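Side-chain contacts in beta-galactosidase (Geobacillus stearothermophilus, PDB 4OIF), which probably hydrolyses terminal non-reducing beta-D-galactose residues in beta-D-galactosides, as a zinc-binding trimeric enzyme of glycoside hydrolase family 42: residues 150-155 / 317-322; 281-286 / 347-352; 446-451 / 605-610; 620-625 / 641-646. All coordinates share one frame; numbering follows the deposited sequence. Where two conformers were deposited one is given.

Contact 1. Residues 150-155 / 317-322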
loop_
_atom_site.group_PDB
_atom_site.type_symbol
_atom_site.label_atom_id
_atom_site.label_comp_id
_atom_site.label_asym_id
_atom_site.label_seq_id
_atom_site.Cartn_x
_atom_site.Cartn_y
_atom_site.Cartn_z
ATOM N N LEU A 150 17.475 13.359 43.464
ATOM C CA LEU A 150 17.156 14.016 42.195
ATOM C C LEU A 150 18.411 14.310 41.399
ATOM O O LEU A 150 19.337 14.931 41.905
ATOM C CB LEU A 150 16.369 15.311 42.415
ATOM C CG LEU A 150 15.974 15.985 41.095
ATOM C CD1 LEU A 150 15.192 15.011 40.244
ATOM C CD2 LEU A 150 15.178 17.274 41.315
ATOM N N LEU A 151 18.438 13.871 40.148
ATOM C CA LEU A 151 19.635 14.033 39.331
ATOM C C LEU A 151 19.453 14.970 38.147
ATOM O O LEU A 151 20.297 15.818 37.864
ATOM C CB LEU A 151 20.110 12.682 38.800
ATOM C CG LEU A 151 21.481 12.774 38.136
ATOM C CD1 LEU A 151 22.550 12.988 39.202
ATOM C CD2 LEU A 151 21.792 11.546 37.290
ATOM N N MET A 152 18.341 14.798 37.455
ATOM C CA MET A 152 18.121 15.473 36.186
ATOM C C MET A 152 16.628 15.485 35.855
ATOM O O MET A 152 15.871 14.632 36.322
ATOM C CB MET A 152 18.936 14.772 35.090
ATOM C CG MET A 152 18.918 15.401 33.700
ATOM S SD MET A 152 20.074 14.531 32.586
ATOM C CE MET A 152 19.596 12.830 32.859
ATOM N N TRP A 153 16.206 16.471 35.074
ATOM C CA TRP A 153 14.849 16.511 34.581
ATOM C C TRP A 153 14.786 15.860 33.196
ATOM O O TRP A 153 15.641 16.108 32.340
ATOM C CB TRP A 153 14.336 17.946 34.518
ATOM C CG TRP A 153 14.096 18.576 35.854
ATOM C CD1 TRP A 153 14.876 19.502 36.476
ATOM C CD2 TRP A 153 12.984 18.340 36.721
ATOM N NE1 TRP A 153 14.326 19.853 37.679
ATOM C CE2 TRP A 153 13.162 19.152 37.854
ATOM C CE3 TRP A 153 11.853 17.518 36.649
ATOM C CZ2 TRP A 153 12.258 19.162 38.913
ATOM C CZ3 TRP A 153 10.956 17.532 37.690
ATOM C CH2 TRP A 153 11.160 18.348 38.809
ATOM N N HIS A 154 13.760 15.035 33.002
ATOM C CA HIS A 154 13.465 14.358 31.745
ATOM C C HIS A 154 12.172 14.990 31.219
ATOM O O HIS A 154 11.076 14.546 31.539
ATOM C CB HIS A 154 13.353 12.839 32.006
ATOM C CG HIS A 154 12.955 12.000 30.826
ATOM N ND1 HIS A 154 11.818 12.233 30.078
ATOM C CD2 HIS A 154 13.493 10.854 30.338
ATOM C CE1 HIS A 154 11.704 11.296 29.150
ATOM N NE2 HIS A 154 12.703 10.442 29.293
ATOM N N VAL A 155 12.288 16.061 30.447
ATOM C CA VAL A 155 11.100 16.843 30.138
ATOM C C VAL A 155 10.274 16.214 29.027
ATOM O O VAL A 155 10.730 16.080 27.883
ATOM C CB VAL A 155 11.461 18.279 29.769
ATOM C CG1 VAL A 155 10.205 19.100 29.507
ATOM C CG2 VAL A 155 12.229 18.891 30.899
ATOM N N PRO A 317 29.804 15.179 26.536
ATOM C CA PRO A 317 29.209 13.839 26.587
ATOM C C PRO A 317 27.677 13.868 26.470
ATOM O O PRO A 317 27.046 14.837 26.900
ATOM C CB PRO A 317 29.632 13.319 27.961
ATOM C CG PRO A 317 30.839 14.109 28.313
ATOM C CD PRO A 317 30.634 15.461 27.721
ATOM N N PHE A 318 27.092 12.828 25.883
ATOM C CA PHE A 318 25.641 12.721 25.814
ATOM C C PHE A 318 25.154 11.605 26.731
ATOM O O PHE A 318 25.942 10.870 27.297
ATOM C CB PHE A 318 25.174 12.485 24.370
ATOM C CG PHE A 318 25.481 11.104 23.841
ATOM C CD1 PHE A 318 26.680 10.848 23.187
ATOM C CD2 PHE A 318 24.556 10.066 23.978
ATOM C CE1 PHE A 318 26.968 9.581 22.696
ATOM C CE2 PHE A 318 24.833 8.793 23.487
ATOM C CZ PHE A 318 26.046 8.552 22.842
ATOM N N LEU A 319 23.847 11.480 26.880
ATOM C CA LEU A 319 23.312 10.434 27.725
ATOM C C LEU A 319 22.399 9.514 26.919
ATOM O O LEU A 319 21.395 9.941 26.356
ATOM C CB LEU A 319 22.575 11.043 28.931
ATOM C CG LEU A 319 23.466 11.819 29.924
ATOM C CD1 LEU A 319 22.657 12.702 30.866
ATOM C CD2 LEU A 319 24.384 10.893 30.725
ATOM N N LEU A 320 22.774 8.243 26.834
ATOM C CA LEU A 320 21.858 7.255 26.301
ATOM C C LEU A 320 20.713 7.146 27.292
ATOM O O LEU A 320 20.913 6.707 28.425
ATOM C CB LEU A 320 22.539 5.911 26.101
ATOM C CG LEU A 320 21.623 4.830 25.531
ATOM C CD1 LEU A 320 21.126 5.261 24.165
ATOM C CD2 LEU A 320 22.346 3.486 25.453
ATOM N N MET A 321 19.523 7.585 26.879
ATOM C CA MET A 321 18.361 7.574 27.767
ATOM C C MET A 321 17.609 6.247 27.658
ATOM O O MET A 321 17.078 5.723 28.648
ATOM C CB MET A 321 17.423 8.748 27.453
ATOM C CG MET A 321 16.253 8.902 28.429
ATOM S SD MET A 321 16.757 9.398 30.095
ATOM C CE MET A 321 17.591 10.933 29.728
ATOM N N GLU A 322 17.567 5.699 26.450
ATOM C CA GLU A 322 16.900 4.426 26.242
ATOM C C GLU A 322 17.665 3.519 25.285
ATOM O O GLU A 322 18.262 3.975 24.306
ATOM C CB GLU A 322 15.482 4.643 25.711
ATOM C CG GLU A 322 14.541 5.408 26.635
ATOM C CD GLU A 322 13.247 5.795 25.933
ATOM O OE1 GLU A 322 13.086 5.388 24.760
ATOM O OE2 GLU A 322 12.404 6.498 26.544
HETATM O O HOH W 1 12.938 7.841 28.967
#
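At Met-321 the first torsion (chi1 -174°) swings CG to the side away from the amide N, and bends at chi2 and chi3 follow. The bends carry SD to the edge of the His-154 ring. SD lies 3.6 Å from CD2 of His-154, a Met-aromatic contact near the ring plane. Met-152 stays extended until chi3 and meets Leu-319 tip to tip, its SD 3.6 Å from Leu-319 CD1. Met-152 has two conformers, so this touch is less certain. A water joins His-154 NE2, at 2.6 Å, to Glu-322 OE2, and donates to the latter. Glu-322 is the predicted nucleophile, so the contact reaches into the predicted active site. Replacing Met-321 by an alanine removes SD and CE, which is likely to open a gap at the edge of the His-154 ring. The two strands belong to the catalytic TIM barrel, with strands 252-259 and 282-284 between them in the sheet. Met-321 also touches Thr-253, and Met-152 and His-154 rest on Ile-85 of strand 83-87.

Contact 2. Residues 281-286 / 347-352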
loop_
_atom_site.group_PDB
_atom_site.type_symbol
_atom_site.label_atom_id
_atom_site.label_comp_id
_atom_site.label_asym_id
_atom_site.label_seq_id
_atom_site.Cartn_x
_atom_site.Cartn_y
_atom_site.Cartn_z
ATOM N N ILE A 281 22.214 16.467 25.915
ATOM C CA ILE A 281 21.542 15.698 24.879
ATOM C C ILE A 281 21.415 14.251 25.314
ATOM O O ILE A 281 22.353 13.670 25.869
ATOM C CB ILE A 281 22.293 15.744 23.531
ATOM C CG1 ILE A 281 22.489 17.188 23.067
ATOM C CG2 ILE A 281 21.551 14.918 22.484
ATOM C CD1 ILE A 281 21.204 18.014 23.053
ATOM N N SER A 282 20.252 13.670 25.072
ATOM C CA SER A 282 20.039 12.275 25.408
ATOM C C SER A 282 19.205 11.646 24.327
ATOM O O SER A 282 18.422 12.345 23.690
ATOM C CB SER A 282 19.357 12.120 26.773
ATOM O OG SER A 282 17.977 12.387 26.677
ATOM N N TRP A 283 19.367 10.342 24.097
ATOM C CA TRP A 283 18.543 9.724 23.052
ATOM C C TRP A 283 18.256 8.228 23.202
ATOM O O TRP A 283 18.797 7.552 24.072
ATOM C CB TRP A 283 19.161 9.998 21.673
ATOM C CG TRP A 283 20.336 9.148 21.257
ATOM C CD1 TRP A 283 21.618 9.200 21.748
ATOM C CD2 TRP A 283 20.351 8.169 20.209
ATOM N NE1 TRP A 283 22.418 8.294 21.079
ATOM C CE2 TRP A 283 21.663 7.652 20.132
ATOM C CE3 TRP A 283 19.381 7.679 19.333
ATOM C CZ2 TRP A 283 22.020 6.665 19.222
ATOM C CZ3 TRP A 283 19.740 6.694 18.429
ATOM C CH2 TRP A 283 21.047 6.198 18.381
ATOM N N ASP A 284 17.367 7.740 22.341
ATOM C CA ASP A 284 16.810 6.398 22.452
ATOM C C ASP A 284 17.196 5.532 21.274
ATOM O O ASP A 284 16.752 5.772 20.153
ATOM C CB ASP A 284 15.290 6.467 22.549
ATOM C CG ASP A 284 14.828 7.451 23.582
ATOM O OD1 ASP A 284 15.599 7.709 24.535
ATOM O OD2 ASP A 284 13.699 7.962 23.440
ATOM N N ALA A 285 18.008 4.517 21.531
ATOM C CA ALA A 285 18.544 3.693 20.459
ATOM C C ALA A 285 17.874 2.330 20.405
ATOM O O ALA A 285 17.890 1.585 21.383
ATOM C CB ALA A 285 20.045 3.531 20.627
ATOM N N TYR A 286 17.280 2.004 19.261
ATOM C CA TYR A 286 16.756 0.656 19.053
ATOM C C TYR A 286 17.227 0.077 17.712
ATOM O O TYR A 286 16.456 -0.036 16.770
ATOM C CB TYR A 286 15.229 0.681 19.164
ATOM C CG TYR A 286 14.767 1.221 20.509
ATOM C CD1 TYR A 286 14.782 0.415 21.641
ATOM C CD2 TYR A 286 14.363 2.549 20.656
ATOM C CE1 TYR A 286 14.380 0.899 22.883
ATOM C CE2 TYR A 286 13.966 3.048 21.896
ATOM C CZ TYR A 286 13.975 2.212 23.003
ATOM O OH TYR A 286 13.581 2.681 24.236
ATOM N N MET A 347 28.977 -0.887 25.444
ATOM C CA MET A 347 30.338 -0.371 25.377
ATOM C C MET A 347 30.497 0.575 24.187
ATOM O O MET A 347 31.187 1.595 24.299
ATOM C CB MET A 347 31.351 -1.509 25.293
ATOM C CG MET A 347 31.367 -2.380 26.536
ATOM S SD MET A 347 31.827 -1.458 28.015
ATOM C CE MET A 347 30.431 -1.808 29.068
ATOM N N GLN A 348 29.853 0.251 23.063
ATOM C CA GLN A 348 29.925 1.127 21.897
ATOM C C GLN A 348 29.323 2.483 22.217
ATOM O O GLN A 348 29.834 3.531 21.792
ATOM C CB GLN A 348 29.212 0.527 20.691
ATOM C CG GLN A 348 29.392 1.391 19.452
ATOM C CD GLN A 348 28.489 1.010 18.295
ATOM O OE1 GLN A 348 27.408 0.438 18.484
ATOM N NE2 GLN A 348 28.925 1.343 17.080
ATOM N N MET A 349 28.232 2.457 22.977
ATOM C CA MET A 349 27.593 3.696 23.384
ATOM C C MET A 349 28.540 4.544 24.216
ATOM O O MET A 349 28.675 5.749 23.963
ATOM C CB MET A 349 26.308 3.407 24.151
ATOM C CG MET A 349 25.148 3.058 23.238
ATOM S SD MET A 349 24.654 4.470 22.237
ATOM C CE MET A 349 23.517 3.681 21.102
ATOM N N ILE A 350 29.205 3.928 25.193
ATOM C CA ILE A 350 30.168 4.688 25.997
ATOM C C ILE A 350 31.342 5.203 25.140
ATOM O O ILE A 350 31.865 6.293 25.357
ATOM C CB ILE A 350 30.713 3.838 27.173
ATOM C CG1 ILE A 350 29.551 3.316 28.026
ATOM C CG2 ILE A 350 31.719 4.634 28.039
ATOM C CD1 ILE A 350 28.700 4.413 28.622
ATOM N N ALA A 351 31.742 4.419 24.151
ATOM C CA ALA A 351 32.919 4.741 23.364
ATOM C C ALA A 351 32.715 5.983 22.481
ATOM O O ALA A 351 33.667 6.711 22.199
ATOM C CB ALA A 351 33.315 3.547 22.516
ATOM N N HIS A 352 31.481 6.219 22.046
ATOM C CA HIS A 352 31.194 7.347 21.174
ATOM C C HIS A 352 30.709 8.550 21.965
ATOM O O HIS A 352 30.331 9.555 21.378
ATOM C CB HIS A 352 30.162 6.967 20.109
ATOM C CG HIS A 352 30.728 6.175 18.968
ATOM N ND1 HIS A 352 31.106 6.754 17.775
ATOM C CD2 HIS A 352 30.985 4.852 18.841
ATOM C CE1 HIS A 352 31.573 5.821 16.965
ATOM N NE2 HIS A 352 31.508 4.657 17.586
#
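Trp-283 and Ala-285, at barrel strand 282-284, meet Met-349 of helix 341-351 in the strand-helix interface of the catalytic barrel. One methyl makes the contact. Met-349 CE sits 3.5 Å from CB of Ala-285 and 3.8 Å from CZ2 of Trp-283. CB of Ala-285 itself lies over one face of the indole, offset toward the rim. Met-349 is bent at chi2 (-67°), and its side chain runs at about a right angle to that of Trp-283. SD is 5.4 Å from the centroid of the five-membered ring of Trp-283, an oblique Met-aromatic contact. No hydrogen bond crosses the contact. Trp-283 NE1 has a weak one to Asn-307 of helix 296-312. Met-349 touches that helix as well, at Val-303, and reaches Leu-320 of the next strand. Apolar side chains packed between the strands and the surrounding helices are typical of the layer that joins the two in a TIM barrel.

Contact 3. Residues 446-451 / 605-610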
loop_
_atom_site.group_PDB
_atom_site.type_symbol
_atom_site.label_atom_id
_atom_site.label_comp_id
_atom_site.label_asym_id
_atom_site.label_seq_id
_atom_site.Cartn_x
_atom_site.Cartn_y
_atom_site.Cartn_z
ATOM N N TYR A 446 30.927 8.511 5.904
ATOM C CA TYR A 446 31.449 8.156 7.210
ATOM C C TYR A 446 32.220 6.836 7.168
ATOM O O TYR A 446 33.225 6.670 7.866
ATOM C CB TYR A 446 30.273 8.073 8.174
ATOM C CG TYR A 446 30.529 7.723 9.622
ATOM C CD1 TYR A 446 30.990 8.678 10.514
ATOM C CD2 TYR A 446 30.192 6.466 10.121
ATOM C CE1 TYR A 446 31.166 8.381 11.856
ATOM C CE2 TYR A 446 30.355 6.155 11.466
ATOM C CZ TYR A 446 30.843 7.122 12.334
ATOM O OH TYR A 446 31.017 6.828 13.680
ATOM N N ARG A 447 31.739 5.905 6.341
ATOM C CA ARG A 447 32.229 4.526 6.345
ATOM C C ARG A 447 33.768 4.358 6.380
ATOM O O ARG A 447 34.274 3.636 7.229
ATOM C CB ARG A 447 31.661 3.752 5.145
ATOM C CG ARG A 447 32.207 2.326 5.049
ATOM C CD ARG A 447 31.880 1.671 3.728
ATOM N NE ARG A 447 30.440 1.580 3.535
ATOM C CZ ARG A 447 29.678 0.654 4.111
ATOM N NH1 ARG A 447 30.229 -0.257 4.908
ATOM N NH2 ARG A 447 28.369 0.633 3.893
ATOM N N PRO A 448 34.514 5.018 5.473
ATOM C CA PRO A 448 35.967 4.797 5.524
ATOM C C PRO A 448 36.610 5.261 6.827
ATOM O O PRO A 448 37.589 4.667 7.261
ATOM C CB PRO A 448 36.495 5.628 4.341
ATOM C CG PRO A 448 35.337 5.779 3.433
ATOM C CD PRO A 448 34.140 5.887 4.344
ATOM N N PHE A 449 36.061 6.295 7.452
ATOM C CA PHE A 449 36.631 6.813 8.699
ATOM C C PHE A 449 36.325 5.867 9.858
ATOM O O PHE A 449 37.174 5.625 10.714
ATOM C CB PHE A 449 36.115 8.234 8.955
ATOM C CG PHE A 449 36.569 9.210 7.903
ATOM C CD1 PHE A 449 37.756 9.913 8.058
ATOM C CD2 PHE A 449 35.858 9.357 6.717
ATOM C CE1 PHE A 449 38.208 10.775 7.072
ATOM C CE2 PHE A 449 36.298 10.218 5.724
ATOM C CZ PHE A 449 37.474 10.930 5.902
ATOM N N TRP A 450 35.127 5.297 9.847
ATOM C CA TRP A 450 34.757 4.281 10.818
ATOM C C TRP A 450 35.666 3.068 10.658
ATOM O O TRP A 450 36.159 2.528 11.640
ATOM C CB TRP A 450 33.282 3.879 10.652
ATOM C CG TRP A 450 32.731 3.049 11.790
ATOM C CD1 TRP A 450 32.339 3.497 13.025
ATOM C CD2 TRP A 450 32.508 1.635 11.789
ATOM N NE1 TRP A 450 31.890 2.446 13.793
ATOM C CE2 TRP A 450 31.980 1.293 13.055
ATOM C CE3 TRP A 450 32.707 0.623 10.842
ATOM C CZ2 TRP A 450 31.653 -0.022 13.398
ATOM C CZ3 TRP A 450 32.379 -0.675 11.180
ATOM C CH2 TRP A 450 31.860 -0.990 12.451
ATOM N N GLU A 451 35.896 2.659 9.411
ATOM C CA GLU A 451 36.714 1.484 9.124
ATOM C C GLU A 451 38.180 1.703 9.526
ATOM O O GLU A 451 38.925 0.744 9.705
ATOM C CB GLU A 451 36.604 1.101 7.633
ATOM C CG GLU A 451 35.274 0.442 7.257
ATOM C CD GLU A 451 35.151 0.074 5.784
ATOM O OE1 GLU A 451 36.104 0.322 5.029
ATOM O OE2 GLU A 451 34.091 -0.457 5.370
ATOM N N ASP A 605 39.316 4.635 -1.087
ATOM C CA ASP A 605 40.560 5.091 -1.714
ATOM C C ASP A 605 40.732 6.635 -1.666
ATOM O O ASP A 605 41.802 7.172 -1.287
ATOM C CB ASP A 605 40.616 4.563 -3.152
ATOM C CG ASP A 605 40.643 3.012 -3.222
ATOM O OD1 ASP A 605 40.887 2.353 -2.193
ATOM O OD2 ASP A 605 40.430 2.437 -4.308
ATOM N N PHE A 606 39.661 7.334 -2.023
ATOM C CA PHE A 606 39.613 8.791 -2.038
ATOM C C PHE A 606 39.974 9.365 -0.666
ATOM O O PHE A 606 40.887 10.218 -0.496
ATOM C CB PHE A 606 38.204 9.248 -2.473
ATOM C CG PHE A 606 38.052 10.737 -2.580
ATOM C CD1 PHE A 606 38.376 11.397 -3.755
ATOM C CD2 PHE A 606 37.605 11.481 -1.500
ATOM C CE1 PHE A 606 38.252 12.787 -3.847
ATOM C CE2 PHE A 606 37.488 12.857 -1.591
ATOM C CZ PHE A 606 37.815 13.508 -2.771
ATOM N N TYR A 607 39.246 8.874 0.327
ATOM C CA TYR A 607 39.431 9.371 1.674
ATOM C C TYR A 607 40.718 8.840 2.288
ATOM O O TYR A 607 41.246 9.441 3.212
ATOM C CB TYR A 607 38.224 9.031 2.545
ATOM C CG TYR A 607 37.048 9.942 2.272
ATOM C CD1 TYR A 607 37.165 11.319 2.428
ATOM C CD2 TYR A 607 35.831 9.434 1.851
ATOM C CE1 TYR A 607 36.102 12.162 2.173
ATOM C CE2 TYR A 607 34.760 10.272 1.591
ATOM C CZ TYR A 607 34.901 11.629 1.760
ATOM O OH TYR A 607 33.838 12.454 1.509
ATOM N N GLN A 608 41.239 7.735 1.764
ATOM C CA GLN A 608 42.516 7.235 2.242
ATOM C C GLN A 608 43.564 8.250 1.886
ATOM O O GLN A 608 44.411 8.623 2.722
ATOM C CB GLN A 608 42.875 5.887 1.626
ATOM C CG GLN A 608 44.071 5.236 2.295
ATOM C CD GLN A 608 43.813 4.949 3.772
ATOM O OE1 GLN A 608 42.685 4.635 4.169
ATOM N NE2 GLN A 608 44.855 5.067 4.592
ATOM N N GLU A 609 43.492 8.703 0.634
ATOM C CA GLU A 609 44.395 9.756 0.187
ATOM C C GLU A 609 44.243 11.003 1.028
ATOM O O GLU A 609 45.243 11.629 1.390
ATOM C CB GLU A 609 44.171 10.095 -1.277
ATOM C CG GLU A 609 44.727 9.055 -2.211
ATOM C CD GLU A 609 45.559 9.671 -3.300
ATOM O OE1 GLU A 609 45.697 10.914 -3.294
ATOM O OE2 GLU A 609 46.061 8.918 -4.163
ATOM N N LEU A 610 43.008 11.375 1.348
ATOM C CA LEU A 610 42.866 12.552 2.218
ATOM C C LEU A 610 43.440 12.328 3.636
ATOM O O LEU A 610 43.916 13.269 4.268
ATOM C CB LEU A 610 41.402 12.986 2.306
ATOM C CG LEU A 610 40.968 13.821 1.098
ATOM C CD1 LEU A 610 39.490 14.210 1.175
ATOM C CD2 LEU A 610 41.847 15.067 0.958
#
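Phe-449 points the edge of its ring at a face of Tyr-607. The planes meet at 61° and the centroids are 5.0 Å apart, an offset edge-to-face pair. Tyr-607 keeps CG beside its backbone N (chi1 -77°), which turns the ring toward helix 438-451. Phe-449 CZ comes to 3.5 Å from Tyr-607 CD1, and Phe-449 CE2 lies over the rim of the tyrosine. Phe-606 CD2 lies over the centre of the opposite face, so Tyr-607 is held between two aromatic residues. Pro-448, at the helix kink, adds a looser touch, its CG 4.0 Å from Tyr-607 CD2. The tyrosine hydroxyl is hydrogen-bonded to His-445 ND1, about one turn before Phe-449. With a leucine in place of Tyr-607, the Phe-449 edge is likely to lose its aromatic face and His-445 its hydroxyl partner. A Glu-451 to Arg-604 salt bridge also links the two helices. They pack on a sheet with parallel strands, both rings touching Ile-472, consistent with the layered alpha/beta fold of the trimerisation domain.

Contact 4. Residues 620-625 / 641-646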
loop_
_atom_site.group_PDB
_atom_site.type_symbol
_atom_site.label_atom_id
_atom_site.label_comp_id
_atom_site.label_asym_id
_atom_site.label_seq_id
_atom_site.Cartn_x
_atom_site.Cartn_y
_atom_site.Cartn_z
ATOM N N LEU A 620 44.289 5.665 19.203
ATOM C CA LEU A 620 45.285 4.617 19.343
ATOM C C LEU A 620 45.152 3.658 18.185
ATOM O O LEU A 620 44.090 3.076 17.978
ATOM C CB LEU A 620 45.133 3.863 20.665
ATOM C CG LEU A 620 46.093 2.677 20.849
ATOM C CD1 LEU A 620 47.528 3.148 21.073
ATOM C CD2 LEU A 620 45.629 1.785 21.993
ATOM N N PHE A 621 46.219 3.501 17.412
ATOM C CA PHE A 621 46.181 2.557 16.312
ATOM C C PHE A 621 46.109 1.121 16.823
ATOM O O PHE A 621 46.887 0.711 17.679
ATOM C CB PHE A 621 47.392 2.712 15.398
ATOM C CG PHE A 621 47.433 1.682 14.304
ATOM C CD1 PHE A 621 46.621 1.810 13.192
ATOM C CD2 PHE A 621 48.247 0.563 14.409
ATOM C CE1 PHE A 621 46.634 0.847 12.182
ATOM C CE2 PHE A 621 48.264 -0.402 13.408
ATOM C CZ PHE A 621 47.454 -0.260 12.292
ATOM N N VAL A 622 45.154 0.365 16.304
ATOM C CA VAL A 622 45.096 -1.057 16.557
ATOM C C VAL A 622 44.963 -1.751 15.213
ATOM O O VAL A 622 44.119 -1.372 14.409
ATOM C CB VAL A 622 43.910 -1.448 17.460
ATOM C CG1 VAL A 622 43.871 -2.957 17.640
ATOM C CG2 VAL A 622 43.981 -0.738 18.792
ATOM N N LYS A 623 45.794 -2.755 14.959
ATOM C CA LYS A 623 45.705 -3.521 13.719
ATOM C C LYS A 623 44.590 -4.558 13.819
ATOM O O LYS A 623 44.551 -5.345 14.767
ATOM C CB LYS A 623 47.040 -4.194 13.412
ATOM C CG LYS A 623 47.032 -5.147 12.241
ATOM C CD LYS A 623 48.462 -5.458 11.808
ATOM C CE LYS A 623 48.500 -6.360 10.577
ATOM N NZ LYS A 623 47.901 -7.705 10.839
ATOM N N HIS A 624 43.681 -4.552 12.846
ATOM C CA HIS A 624 42.519 -5.438 12.882
ATOM C C HIS A 624 41.862 -5.596 11.503
ATOM O O HIS A 624 42.121 -4.822 10.583
ATOM C CB HIS A 624 41.483 -4.917 13.894
ATOM C CG HIS A 624 40.920 -3.573 13.547
ATOM N ND1 HIS A 624 40.014 -3.384 12.524
ATOM C CD2 HIS A 624 41.147 -2.349 14.079
ATOM C CE1 HIS A 624 39.705 -2.102 12.443
ATOM N NE2 HIS A 624 40.372 -1.454 13.384
ATOM N N GLU A 625 41.004 -6.604 11.388
ATOM C CA GLU A 625 40.183 -6.821 10.200
ATOM C C GLU A 625 38.897 -6.012 10.261
ATOM O O GLU A 625 38.551 -5.448 11.311
ATOM C CB GLU A 625 39.845 -8.306 10.050
ATOM C CG GLU A 625 41.066 -9.203 9.983
ATOM C CD GLU A 625 41.969 -8.874 8.802
ATOM O OE1 GLU A 625 41.463 -8.373 7.779
ATOM O OE2 GLU A 625 43.189 -9.100 8.899
ATOM N N VAL A 641 40.387 3.572 25.392
ATOM C CA VAL A 641 40.206 3.026 24.074
ATOM C C VAL A 641 39.342 1.778 24.126
ATOM O O VAL A 641 39.560 0.889 24.930
ATOM C CB VAL A 641 41.574 2.728 23.448
ATOM C CG1 VAL A 641 41.413 2.235 22.018
ATOM C CG2 VAL A 641 42.445 3.994 23.494
ATOM N N PHE A 642 38.338 1.731 23.270
ATOM C CA PHE A 642 37.429 0.602 23.176
ATOM C C PHE A 642 37.731 -0.181 21.908
ATOM O O PHE A 642 37.660 0.366 20.796
ATOM C CB PHE A 642 35.970 1.072 23.152
ATOM C CG PHE A 642 35.488 1.667 24.438
ATOM C CD1 PHE A 642 35.934 2.913 24.858
ATOM C CD2 PHE A 642 34.556 0.997 25.214
ATOM C CE1 PHE A 642 35.477 3.473 26.053
ATOM C CE2 PHE A 642 34.090 1.550 26.409
ATOM C CZ PHE A 642 34.554 2.789 26.829
ATOM N N ILE A 643 38.056 -1.457 22.074
ATOM C CA ILE A 643 38.271 -2.357 20.949
ATOM C C ILE A 643 37.103 -3.341 20.869
ATOM O O ILE A 643 36.975 -4.249 21.688
ATOM C CB ILE A 643 39.603 -3.103 21.075
ATOM C CG1 ILE A 643 40.730 -2.117 21.425
ATOM C CG2 ILE A 643 39.903 -3.857 19.793
ATOM C CD1 ILE A 643 42.097 -2.772 21.713
ATOM N N MET A 644 36.254 -3.152 19.864
ATOM C CA MET A 644 34.961 -3.821 19.806
ATOM C C MET A 644 34.818 -4.757 18.601
ATOM O O MET A 644 34.945 -4.343 17.450
ATOM C CB MET A 644 33.846 -2.762 19.803
ATOM C CG MET A 644 33.911 -1.832 21.002
ATOM S SD MET A 644 32.870 -0.369 20.847
ATOM C CE MET A 644 33.691 0.533 19.540
ATOM N N ASN A 645 34.558 -6.027 18.870
ATOM C CA ASN A 645 34.382 -6.989 17.790
ATOM C C ASN A 645 32.925 -7.072 17.350
ATOM O O ASN A 645 32.140 -7.810 17.931
ATOM C CB ASN A 645 34.883 -8.368 18.220
ATOM C CG ASN A 645 34.801 -9.397 17.107
ATOM O OD1 ASN A 645 34.436 -9.084 15.966
ATOM N ND2 ASN A 645 35.142 -10.641 17.435
ATOM N N PHE A 646 32.571 -6.320 16.310
ATOM C CA PHE A 646 31.210 -6.368 15.793
ATOM C C PHE A 646 31.049 -7.452 14.712
ATOM O O PHE A 646 30.372 -7.234 13.704
ATOM C CB PHE A 646 30.796 -4.995 15.246
ATOM C CG PHE A 646 30.379 -4.008 16.317
ATOM C CD1 PHE A 646 29.170 -4.161 16.994
ATOM C CD2 PHE A 646 31.187 -2.913 16.634
ATOM C CE1 PHE A 646 28.774 -3.240 17.979
ATOM C CE2 PHE A 646 30.798 -1.999 17.610
ATOM C CZ PHE A 646 29.582 -2.170 18.289
#
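Segments 620-625 and 641-646 run in roughly the same direction, with CA atoms 7.1 Å apart at Leu-620 and Val-641 and 8.2 Å apart at Val-622 and Ile-643, and no hydrogen bond joins them. Two apolar pairs bridge them. In the first, Leu-620 and Val-641 meet at about a right angle. Val-641 CG2 does the touching, 3.9 Å from Leu-620 CB, with the Leu-620 CD2 branch a little further off. In the second, Val-622 and Ile-643 reach toward each other, tip to tip. Ile-643 is extended at its end (chi2 174°), which carries CD1 to 4.0 Å from Val-622 CG2. Val-630 of strand 628-634 touches Val-622 and Val-641 and so joins the same apolar layer. The two segments belong to different antiparallel sheets. The weakly bonded strand 622-623 pairs with 651-655, while strand 638-645 pairs with 628-634 and 679-685. Beyond the apolar pairs, His-624 is held at both nitrogens. ND1 donates to Glu-625 O at 2.8 Å, from above the carbonyl plane, and NE2 is hydrogen-bonded to Asp-453. The chemistry between the two segments is thus wholly apolar. Branched side chains hold one sheet against another, in the manner of a beta sandwich, while the strands' backbone hydrogen bonds are made within each sheet.

All four contacts are buried, but at different distances from the chain's centre. Contacts 1 and 2 are nearer the middle of the chain and share the catalytic barrel. Strands 319-322 and 282-284 are neighbours there, and Tyr-286 OH is hydrogen-bonded to Glu-322 OE1. Contact 1 is on the side of the predicted nucleophile and has a water bridge, whereas contact 2 faces the helices and is apolar. Contacts 3 and 4 are further out, away from the annotated sites. Contact 3 joins two helices through aromatic rings, and contact 4 joins two sheets through aliphatic branches. Helix 341-351 of contact 2 also packs on Phe-642 and Phe-646 of contact 4, tying the barrel to the C-terminal strands.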